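PDB 2WP0: chromosomal replication initiator protein DnaA from Helicobacter pylori, which probably binds the chromosomal replication origin in its ATP form and starts DNA replication, with domain I, present here, involved in oligomerization and binding regulators. Local coordinates for residues 52-55 with 56-60. Residues are numbered along the deposited sequence; the frame is centred on the assembly and turned at random.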
loop_
_atom_site.group_PDB
_atom_site.type_symbol
_atom_site.label_atom_id
_atom_site.label_comp_id
_atom_site.label_asym_id
_atom_site.label_seq_id
_atom_site.Cartn_x
_atom_site.Cartn_y
_atom_site.Cartn_z
ATOM N N GLN D 52 13.652 -11.702 27.354
ATOM C CA GLN D 52 13.614 -10.284 27.020
ATOM C C GLN D 52 12.225 -9.712 26.715
ATOM O O GLN D 52 11.877 -8.638 27.220
ATOM C CB GLN D 52 14.548 -9.997 25.850
ATOM C CG GLN D 52 14.732 -8.523 25.558
ATOM C CD GLN D 52 15.239 -7.747 26.758
ATOM O OE1 GLN D 52 16.299 -8.044 27.308
ATOM N NE2 GLN D 52 14.480 -6.741 27.167
ATOM N N VAL D 53 11.448 -10.395 25.877
ATOM C CA VAL D 53 10.102 -9.928 25.568
ATOM C C VAL D 53 9.266 -9.806 26.839
ATOM O O VAL D 53 8.517 -8.839 27.001
ATOM C CB VAL D 53 9.372 -10.855 24.594
ATOM C CG1 VAL D 53 7.881 -10.532 24.560
ATOM C CG2 VAL D 53 9.963 -10.736 23.230
ATOM N N LEU D 54 9.392 -10.775 27.748
ATOM C CA LEU D 54 8.676 -10.686 29.027
ATOM C C LEU D 54 9.170 -9.507 29.848
ATOM O O LEU D 54 8.364 -8.714 30.355
ATOM C CB LEU D 54 8.765 -11.988 29.833
ATOM C CG LEU D 54 7.603 -12.861 29.365
ATOM C CD1 LEU D 54 7.903 -14.342 29.203
ATOM C CD2 LEU D 54 6.251 -12.557 29.995
ATOM N N CYS D 55 10.493 -9.390 29.965
ATOM C CA CYS D 55 11.069 -8.269 30.686
ATOM C C CYS D 55 10.552 -6.945 30.119
ATOM O O CYS D 55 10.276 -6.001 30.864
ATOM C CB CYS D 55 12.599 -8.315 30.664
ATOM S SG CYS D 55 13.426 -6.873 31.438
ATOM N N THR D 56 10.393 -6.887 28.803
ATOM C CA THR D 56 9.984 -5.650 28.145
ATOM C C THR D 56 8.483 -5.399 28.213
ATOM O O THR D 56 8.054 -4.278 28.501
ATOM C CB THR D 56 10.451 -5.621 26.679
ATOM O OG1 THR D 56 11.872 -5.505 26.651
ATOM C CG2 THR D 56 9.846 -4.439 25.929
ATOM N N THR D 57 7.683 -6.432 27.945
ATOM C CA THR D 57 6.224 -6.274 27.925
ATOM C C THR D 57 5.684 -5.989 29.307
ATOM O O THR D 57 4.901 -5.059 29.517
ATOM C CB THR D 57 5.526 -7.510 27.362
ATOM O OG1 THR D 57 6.039 -7.767 26.045
ATOM C CG2 THR D 57 4.005 -7.286 27.310
ATOM N N ILE D 58 6.126 -6.801 30.253
ATOM C CA ILE D 58 5.762 -6.565 31.620
ATOM C C ILE D 58 6.118 -5.111 31.943
ATOM O O ILE D 58 5.231 -4.328 32.300
ATOM C CB ILE D 58 6.462 -7.551 32.570
ATOM C CG1 ILE D 58 5.943 -8.961 32.357
ATOM C CG2 ILE D 58 6.210 -7.186 34.007
ATOM C CD1 ILE D 58 6.494 -9.911 33.366
ATOM N N THR D 59 7.396 -4.747 31.795
ATOM C CA THR D 59 7.849 -3.395 32.155
ATOM C C THR D 59 6.971 -2.308 31.506
ATOM O O THR D 59 6.561 -1.348 32.156
ATOM C CB THR D 59 9.324 -3.134 31.788
ATOM O OG1 THR D 59 10.197 -3.675 32.781
ATOM C CG2 THR D 59 9.570 -1.653 31.716
ATOM N N ALA D 60 6.666 -2.481 30.223
ATOM C CA ALA D 60 5.830 -1.525 29.504
ATOM C C ALA D 60 4.376 -1.497 30.005
ATOM O O ALA D 60 3.795 -0.428 30.159
ATOM C CB ALA D 60 5.894 -1.768 27.980
#
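Thr57 and Thr59 each turn a hydroxyl back onto the helix that carries them, an example of how threonine satisfies its polar group within a helix. In Thr57 the hydroxyl sits beside the backbone N (chi1 -57°), which brings OG1 within 2.9 Å of Val53 O. It donates from above the carbonyl plane, while Thr57 N, 2.7 Å from Val53 O, arrives from the opposite face, so one oxygen is gripped twice. The side chains of Val53 and Thr57 run side by side in the same direction, with CG1 of Val53 3.6 Å from OG1 of Thr57. Two residues further along, the geometry is reversed: Thr59 OG1 approaches Cys55 O almost head-on to the carbonyl, at 3.0 Å, and it is Thr59 N that stands above the plane, with a longer bond of 3.3 Å. All this belongs to the first turns of helix 52-71, the crossover helix of a beta-alpha-beta unit between strands 44-49 and 84-89 in domain I. Cys55 and Thr59 pack on Ile87 of strand 84-89, whereas Leu54, Thr57 and Ile58 lean on Tyr29 of helix 23-30. The hydroxyl of Thr56 accepts a hydrogen bond from Gln52. The Gln52 chain leaves anti to its own nitrogen and then bends at chi2 (57°), which carries the carboxamide forward, slanting across the side chain of Thr56; NE2 donates to Thr56 OG1 at 2.9 Å, with the oxygen practically in the amide plane. On the buried flank, Leu54 CD2 meets Ile58 CD1 at 4.3 Å, a loose methyl contact beside the backbone bond from Ile58 N to Leu54 O.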